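Local atomic coordinates of 3-hydroxyacyl-CoA dehydrogenase (Brucella suis, PDB entry 4O5O), a protein that probably catalyses the NAD-dependent oxidation of 3-hydroxyacyl-CoA to 3-oxoacyl-CoA, as a member of the short-chain dehydrogenase family. Residues A28-M32 with Y234-H239; N46-E51 with R62-T66. All coordinates share one frame. Where two conformers were deposited one is given. Residue numbers count along the deposited sequence, not the author numbering.

In the fold
Two kinds of packing around a Rossmann-type parallel sheet, with strand order 3-2-1-4-5-6-7, are illustrated here: helix on helix and helix on strand. Contact 2 is local: helix 47-57 folds back on strand 61-65, an outermost strand of the sheet within this chain, inside one beta-alpha-beta unit. Contact 1 is long-range: helix 24-35, the first of the fold, meets helix 231-243, the last. Along the chain the order is 28-32, 46-51, 62-66, 234-239, so contact 2 falls between the halves of contact 1. Their centres lie about 18 Å apart and their nearest atoms about 7 Å. Contact 2 thus lies at the sheet's margin, contact 1 over its middle, at strand 90-93.

Contact 1 of 2, residues A28-M32 with Y234-H239; sequences AVSKM and YAALVH
Helices far apart in sequence can come together over a shared sheet, as segments 28-32 and 234-239 do. Both are regular alpha-helix, their short axes 8.8 Å apart at closest approach and crossing at -55°. The register is set by Val29 and Ala235, whose CA atoms are 4.7 Å apart. Along the second helix, the ring edge of Tyr234 (chi1 t) meets Val29, CE1 lying 3.5 Å from Val29 CG2. Ala235 points its methyl group at the other helix: its CB is 3.5 Å from Ala28 O, 3.8 Å from Val29 CA and 3.8 Å from Met32 CB. One turn on from Tyr234, Val238 (chi1 t) places CG1 4.1 Å from both Val29 CG1 (chi1 t) and Met32 CE. His239 (chi1 t) closes the row with a sulfur-aromatic contact: Met32 (t/m/m) brings SD 4.1 Å from the imidazole centroid, 34° off the ring normal, and 3.6 Å from ND1. Such apolar helix-helix packing belongs to the layer flanking a Rossmann-type sheet. Beneath it, Val29, Tyr234 and Val238 rest on Val92 of strand 90-93, Tyr234 and Val238 also on Ile197 of strand 192-199, and Tyr234 OH hydrogen-bonds to Thr154 at the end of strand 149-154.

Contact 2 of 2, residues N46-E51 with R62-T66; sequences NAEAGE and RFQRT. With EDO (1,2-ethanediol), chain E.
Helix 47-51 and strand 62-65 run almost antiparallel (168° between short axes, 8.2 Å at closest approach), with the CA atoms of Ala47 and Arg65 5.7 Å apart and those of Glu51 and Phe63 6.0 Å. Asn46 is the N-cap: its OD1 accepts from Ala49 N at 3.0 Å, while Gly50 N hydrogen-bonds to Asn46 O at 2.9 Å. The pair belongs to a Rossmann-type beta-alpha-beta unit in which helix 47-57 links strand 39-44 to its parallel neighbour 61-65. Phe63 (chi1 t) points at the helix, and Gly50 CA sits over its ring face in a CH-pi contact, 3.6 Å from the centroid; having no side chain, Gly50 lets the ring lie this close, since an ideal CB would fall 2.0 Å from Phe63 CE1. Glu51 CG approaches Phe63 CD2 at 3.7 Å and Ala47 CA its CE2 at 3.8 Å. Ala47 CB also lies 4.2 Å from Arg65 CG, and Arg65 NE hydrogen-bonds to Val45 O. Glu48 N donates to O2 of an ethanediol, probably from the crystallisation liquor, at 2.8 Å.

Contact 1 of 2, residues A28-M32 with Y234-H239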
ATOM      1  N   ALA B  28     -24.766 -14.681  -3.830  1.00  7.38           N
ATOM      2  CA  ALA B  28     -25.102 -14.002  -2.579  1.00  8.71           C
ATOM      3  C   ALA B  28     -25.487 -12.548  -2.838  1.00  8.52           C
ATOM      4  O   ALA B  28     -26.420 -12.015  -2.228  1.00  8.83           O
ATOM      5  CB  ALA B  28     -23.954 -14.094  -1.602  1.00  9.42           C
ATOM      6  N   VAL B  29     -24.785 -11.887  -3.757  1.00  7.93           N
ATOM      7  CA  VAL B  29     -25.149 -10.520  -4.122  1.00  7.36           C
ATOM      8  C   VAL B  29     -26.542 -10.507  -4.743  1.00  7.76           C
ATOM      9  O   VAL B  29     -27.352  -9.628  -4.435  1.00  8.73           O
ATOM     10  CB  VAL B  29     -24.110  -9.859  -5.058  1.00  7.66           C
ATOM     11  CG1 VAL B  29     -24.540  -8.441  -5.413  1.00  9.08           C
ATOM     12  CG2 VAL B  29     -22.763  -9.809  -4.373  1.00  8.38           C
ATOM     13  N   SER B  30     -26.835 -11.477  -5.593  1.00  8.06           N
ATOM     14  CA  SER B  30     -28.118 -11.531  -6.270  0.50  8.22           C
ATOM     15  C   SER B  30     -29.249 -11.695  -5.241  1.00  9.72           C
ATOM     16  O   SER B  30     -30.283 -11.043  -5.325  1.00 10.52           O
ATOM     17  CB  SER B  30     -28.115 -12.699  -7.268  0.50  5.95           C
ATOM     18  OG  SER B  30     -27.131 -12.535  -8.279  0.50  4.23           O
ATOM     19  N   LYS B  31     -29.029 -12.557  -4.250  1.00  8.96           N
ATOM     20  CA  LYS B  31     -30.045 -12.803  -3.189  1.00  9.82           C
ATOM     21  C   LYS B  31     -30.243 -11.525  -2.359  1.00  9.48           C
ATOM     22  O   LYS B  31     -31.376 -11.109  -2.078  1.00 11.48           O
ATOM     23  CB  LYS B  31     -29.631 -13.989  -2.317  1.00 10.86           C
ATOM     24  CG  LYS B  31     -30.579 -14.335  -1.183  1.00 17.98           C
ATOM     25  CD  LYS B  31     -30.121 -15.551  -0.371  1.00 21.45           C
ATOM     26  CE  LYS B  31     -31.076 -15.847   0.801  1.00 31.19           C
ATOM     27  NZ  LYS B  31     -30.761 -17.107   1.535  1.00 43.79           N
ATOM     28  N   MET B  32     -29.138 -10.899  -1.959  1.00  9.68           N
ATOM     29  CA  MET B  32     -29.195  -9.656  -1.202  1.00 10.75           C
ATOM     30  C   MET B  32     -29.991  -8.581  -1.950  1.00 10.53           C
ATOM     31  O   MET B  32     -30.877  -7.928  -1.377  1.00 12.55           O
ATOM     32  CB  MET B  32     -27.770  -9.162  -0.939  1.00 10.67           C
ATOM     33  CG  MET B  32     -27.646  -7.815  -0.243  1.00 11.01           C
ATOM     34  SD  MET B  32     -27.865  -6.357  -1.275  1.00 11.79           S
ATOM     35  CE  MET B  32     -26.481  -6.490  -2.386  1.00 11.14           C
ATOM     36  N   TYR B 234     -19.976 -10.662   2.165  1.00  6.17           N
ATOM     37  CA  TYR B 234     -19.461  -9.938   1.001  1.00  6.49           C
ATOM     38  C   TYR B 234     -20.612  -9.101   0.425  1.00  6.79           C
ATOM     39  O   TYR B 234     -20.460  -7.926   0.098  1.00  6.97           O
ATOM     40  CB  TYR B 234     -18.898 -10.938  -0.029  1.00  7.67           C
ATOM     41  CG  TYR B 234     -18.580 -10.344  -1.370  1.00  8.63           C
ATOM     42  CD1 TYR B 234     -19.558 -10.268  -2.344  1.00 10.03           C
ATOM     43  CD2 TYR B 234     -17.329  -9.820  -1.662  1.00  8.07           C
ATOM     44  CE1 TYR B 234     -19.316  -9.693  -3.560  1.00 10.18           C
ATOM     45  CE2 TYR B 234     -17.078  -9.221  -2.907  1.00  8.47           C
ATOM     46  CZ  TYR B 234     -18.091  -9.186  -3.848  1.00  8.20           C
ATOM     47  OH  TYR B 234     -17.936  -8.614  -5.098  1.00 11.41           O
ATOM     48  N   ALA B 235     -21.764  -9.735   0.267  1.00  6.99           N
ATOM     49  CA  ALA B 235     -22.938  -9.033  -0.268  1.00  6.06           C
ATOM     50  C   ALA B 235     -23.359  -7.857   0.610  1.00  6.38           C
ATOM     51  O   ALA B 235     -23.830  -6.837   0.089  1.00  6.78           O
ATOM     52  CB  ALA B 235     -24.111  -9.990  -0.456  1.00  8.13           C
ATOM     53  N   ALA B 236     -23.202  -7.989   1.932  1.00  6.20           N
ATOM     54  CA  ALA B 236     -23.506  -6.877   2.843  1.00  7.07           C
ATOM     55  C   ALA B 236     -22.594  -5.672   2.606  1.00  7.31           C
ATOM     56  O   ALA B 236     -23.044  -4.522   2.629  1.00  6.90           O
ATOM     57  CB  ALA B 236     -23.398  -7.349   4.285  1.00  8.03           C
ATOM     58  N   LEU B 237     -21.313  -5.927   2.331  1.00  7.09           N
ATOM     59  CA  LEU B 237     -20.401  -4.840   1.997  1.00  6.86           C
ATOM     60  C   LEU B 237     -20.779  -4.206   0.657  1.00  6.66           C
ATOM     61  O   LEU B 237     -20.722  -2.988   0.497  1.00  6.65           O
ATOM     62  CB  LEU B 237     -18.952  -5.332   2.047  1.00  5.88           C
ATOM     63  CG  LEU B 237     -17.894  -4.271   1.695  1.00  6.01           C
ATOM     64  CD1 LEU B 237     -18.024  -3.045   2.608  1.00  7.43           C
ATOM     65  CD2 LEU B 237     -16.480  -4.833   1.741  1.00  6.14           C
ATOM     66  N   VAL B 238     -21.156  -5.038  -0.316  1.00  6.56           N
ATOM     67  CA  VAL B 238     -21.633  -4.510  -1.596  1.00  7.54           C
ATOM     68  C   VAL B 238     -22.820  -3.565  -1.340  1.00  7.05           C
ATOM     69  O   VAL B 238     -22.886  -2.441  -1.861  1.00  7.25           O
ATOM     70  CB  VAL B 238     -22.070  -5.649  -2.538  1.00  7.53           C
ATOM     71  CG1 VAL B 238     -22.880  -5.108  -3.721  1.00  8.62           C
ATOM     72  CG2 VAL B 238     -20.837  -6.442  -2.992  1.00  8.44           C
ATOM     73  N   HIS B 239     -23.743  -4.011  -0.503  1.00  7.03           N
ATOM     74  CA  HIS B 239     -24.912  -3.185  -0.186  1.00  8.40           C
ATOM     75  C   HIS B 239     -24.479  -1.841   0.438  1.00  6.74           C
ATOM     76  O   HIS B 239     -24.994  -0.785   0.052  1.00  8.37           O
ATOM     77  CB  HIS B 239     -25.786  -3.980   0.784  1.00 10.29           C
ATOM     78  CG  HIS B 239     -27.166  -3.433   0.973  1.00 15.00           C
ATOM     79  ND1 HIS B 239     -28.168  -4.152   1.588  1.00 19.90           N
ATOM     80  CD2 HIS B 239     -27.735  -2.286   0.546  1.00 19.42           C
ATOM     81  CE1 HIS B 239     -29.277  -3.433   1.602  1.00 23.80           C
ATOM     82  NE2 HIS B 239     -29.041  -2.296   0.973  1.00 26.24           N
TER

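Contact 2 of 2, residues N46-E51 with R62-T66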
ATOM      1  N   ASN B  46     -22.229 -20.684 -16.414  1.00 10.43           N
ATOM      2  CA  ASN B  46     -22.876 -21.922 -15.986  1.00 11.23           C
ATOM      3  C   ASN B  46     -24.387 -21.750 -16.112  1.00 10.49           C
ATOM      4  O   ASN B  46     -25.033 -21.181 -15.216  1.00 13.27           O
ATOM      5  CB  ASN B  46     -22.421 -22.236 -14.559  1.00 13.38           C
ATOM      6  CG  ASN B  46     -22.972 -23.539 -14.012  1.00 15.36           C
ATOM      7  OD1 ASN B  46     -23.982 -24.099 -14.477  1.00 15.18           O
ATOM      8  ND2 ASN B  46     -22.308 -24.019 -12.964  1.00 20.44           N
ATOM      9  N   ALA B  47     -24.942 -22.209 -17.239  1.00 11.82           N
ATOM     10  CA  ALA B  47     -26.373 -22.097 -17.459  1.00 13.42           C
ATOM     11  C   ALA B  47     -27.230 -22.794 -16.433  1.00 13.77           C
ATOM     12  O   ALA B  47     -28.248 -22.260 -16.021  1.00 14.09           O
ATOM     13  CB  ALA B  47     -26.750 -22.580 -18.855  1.00 15.63           C
ATOM     14  N   GLU B  48     -26.845 -23.996 -16.053  1.00 14.31           N
ATOM     15  CA  GLU B  48     -27.628 -24.753 -15.079  1.00 16.44           C
ATOM     16  C   GLU B  48     -27.760 -23.967 -13.770  1.00 12.20           C
ATOM     17  O   GLU B  48     -28.871 -23.823 -13.212  1.00 14.86           O
ATOM     18  CB  GLU B  48     -26.977 -26.126 -14.838  1.00 20.86           C
ATOM     19  CG  GLU B  48     -27.698 -27.045 -13.854  1.00 27.20           C
ATOM     20  CD  GLU B  48     -27.077 -28.433 -13.781  1.00 38.32           C
ATOM     21  OE1 GLU B  48     -25.887 -28.548 -13.402  1.00 45.40           O
ATOM     22  OE2 GLU B  48     -27.782 -29.415 -14.102  1.00 47.31           O
ATOM     23  N   ALA B  49     -26.633 -23.447 -13.280  1.00 12.64           N
ATOM     24  CA  ALA B  49     -26.623 -22.754 -11.989  1.00 12.82           C
ATOM     25  C   ALA B  49     -27.335 -21.423 -12.084  1.00 11.41           C
ATOM     26  O   ALA B  49     -28.077 -21.035 -11.193  1.00 14.80           O
ATOM     27  CB  ALA B  49     -25.199 -22.565 -11.496  1.00 15.55           C
ATOM     28  N   GLY B  50     -27.108 -20.728 -13.184  1.00 11.63           N
ATOM     29  CA  GLY B  50     -27.726 -19.427 -13.392  1.00 11.16           C
ATOM     30  C   GLY B  50     -29.238 -19.499 -13.539  1.00 11.41           C
ATOM     31  O   GLY B  50     -29.963 -18.701 -12.944  1.00 11.79           O
ATOM     32  N   GLU B  51     -29.718 -20.463 -14.334  1.00 12.69           N
ATOM     33  CA  GLU B  51     -31.149 -20.663 -14.502  1.00 13.58           C
ATOM     34  C   GLU B  51     -31.804 -21.028 -13.174  1.00 11.48           C
ATOM     35  O   GLU B  51     -32.865 -20.503 -12.832  1.00 13.72           O
ATOM     36  CB  GLU B  51     -31.432 -21.727 -15.567  1.00 15.58           C
ATOM     37  CG  GLU B  51     -31.081 -21.267 -16.974  1.00 19.41           C
ATOM     38  CD  GLU B  51     -31.265 -22.333 -18.042  1.00 21.17           C
ATOM     39  OE1 GLU B  51     -31.949 -23.337 -17.772  1.00 28.86           O
ATOM     40  OE2 GLU B  51     -30.741 -22.152 -19.172  1.00 23.93           O
ATOM     41  N   ARG B  62     -33.655 -12.203 -13.651  1.00 10.23           N
ATOM     42  CA  ARG B  62     -33.491 -12.830 -14.959  1.00 11.49           C
ATOM     43  C   ARG B  62     -32.082 -13.388 -15.048  1.00 10.06           C
ATOM     44  O   ARG B  62     -31.174 -12.873 -14.406  1.00 13.00           O
ATOM     45  CB  ARG B  62     -33.679 -11.803 -16.089  1.00 12.53           C
ATOM     46  CG  ARG B  62     -34.995 -11.050 -16.122  1.00 14.56           C
ATOM     47  CD  ARG B  62     -36.179 -11.890 -16.595  1.00 18.26           C
ATOM     48  NE  ARG B  62     -37.362 -11.035 -16.701  1.00 20.04           N
ATOM     49  CZ  ARG B  62     -38.137 -10.675 -15.676  1.00 17.21           C
ATOM     50  NH1 ARG B  62     -37.907 -11.127 -14.450  1.00 20.44           N
ATOM     51  NH2 ARG B  62     -39.151  -9.847 -15.877  1.00 26.42           N
ATOM     52  N   PHE B  63     -31.877 -14.411 -15.860  1.00  9.91           N
ATOM     53  CA  PHE B  63     -30.568 -14.953 -16.168  1.00  8.52           C
ATOM     54  C   PHE B  63     -30.265 -14.870 -17.657  1.00  9.35           C
ATOM     55  O   PHE B  63     -31.135 -15.107 -18.506  1.00 11.02           O
ATOM     56  CB  PHE B  63     -30.500 -16.436 -15.763  1.00 10.61           C
ATOM     57  CG  PHE B  63     -29.226 -17.125 -16.202  1.00  9.35           C
ATOM     58  CD1 PHE B  63     -28.007 -16.761 -15.653  1.00 10.49           C
ATOM     59  CD2 PHE B  63     -29.240 -18.113 -17.177  1.00 12.28           C
ATOM     60  CE1 PHE B  63     -26.817 -17.356 -16.068  1.00 11.39           C
ATOM     61  CE2 PHE B  63     -28.062 -18.735 -17.592  1.00 12.81           C
ATOM     62  CZ  PHE B  63     -26.838 -18.357 -17.030  1.00 12.89           C
ATOM     63  N   GLN B  64     -29.022 -14.528 -17.976  1.00 10.49           N
ATOM     64  CA  GLN B  64     -28.496 -14.691 -19.337  1.00  9.78           C
ATOM     65  C   GLN B  64     -27.110 -15.295 -19.292  1.00  9.78           C
ATOM     66  O   GLN B  64     -26.194 -14.743 -18.678  1.00 10.18           O
ATOM     67  CB  GLN B  64     -28.426 -13.367 -20.094  1.00 12.19           C
ATOM     68  CG  GLN B  64     -27.829 -13.519 -21.501  1.00 13.67           C
ATOM     69  CD  GLN B  64     -28.519 -14.521 -22.431  1.00 16.94           C
ATOM     70  OE1 GLN B  64     -27.879 -15.401 -23.047  1.00 18.93           O
ATOM     71  NE2 GLN B  64     -29.793 -14.381 -22.561  1.00 14.01           N
ATOM     72  N   ARG B  65     -26.941 -16.399 -20.002  1.00  9.34           N
ATOM     73  CA  ARG B  65     -25.676 -17.081 -20.073  1.00  9.98           C
ATOM     74  C   ARG B  65     -24.728 -16.155 -20.822  1.00 10.11           C
ATOM     75  O   ARG B  65     -25.053 -15.695 -21.913  1.00 10.45           O
ATOM     76  CB  ARG B  65     -25.850 -18.427 -20.780  1.00  9.60           C
ATOM     77  CG  ARG B  65     -24.700 -19.397 -20.603  1.00  9.97           C
ATOM     78  CD  ARG B  65     -23.511 -19.126 -21.493  1.00 11.98           C
ATOM     79  NE  ARG B  65     -22.522 -20.195 -21.367  1.00 12.06           N
ATOM     80  CZ  ARG B  65     -21.413 -20.311 -22.095  1.00 10.81           C
ATOM     81  NH1 ARG B  65     -21.080 -19.401 -22.997  1.00 14.05           N
ATOM     82  NH2 ARG B  65     -20.608 -21.357 -21.883  1.00 14.80           N
ATOM     83  N   THR B  66     -23.547 -15.919 -20.229  1.00  9.52           N
ATOM     84  CA  THR B  66     -22.647 -14.856 -20.679  1.00 11.33           C
ATOM     85  C   THR B  66     -21.213 -15.252 -20.400  1.00  9.78           C
ATOM     86  O   THR B  66     -20.912 -15.613 -19.275  1.00 10.63           O
ATOM     87  CB  THR B  66     -22.924 -13.578 -19.863  1.00 11.48           C
ATOM     88  OG1 THR B  66     -24.286 -13.158 -20.050  1.00 11.55           O
ATOM     89  CG2 THR B  66     -22.014 -12.399 -20.284  1.00 10.76           C
TER
HETATM   90  C1  EDO E 302     -23.154 -24.560 -18.655  1.00 29.19           C
HETATM   91  O1  EDO E 302     -23.472 -23.809 -19.844  1.00 29.98           O
HETATM   92  C2  EDO E 302     -24.010 -25.810 -18.477  1.00 31.51           C
HETATM   93  O2  EDO E 302     -24.975 -25.625 -17.444  1.00 29.79           O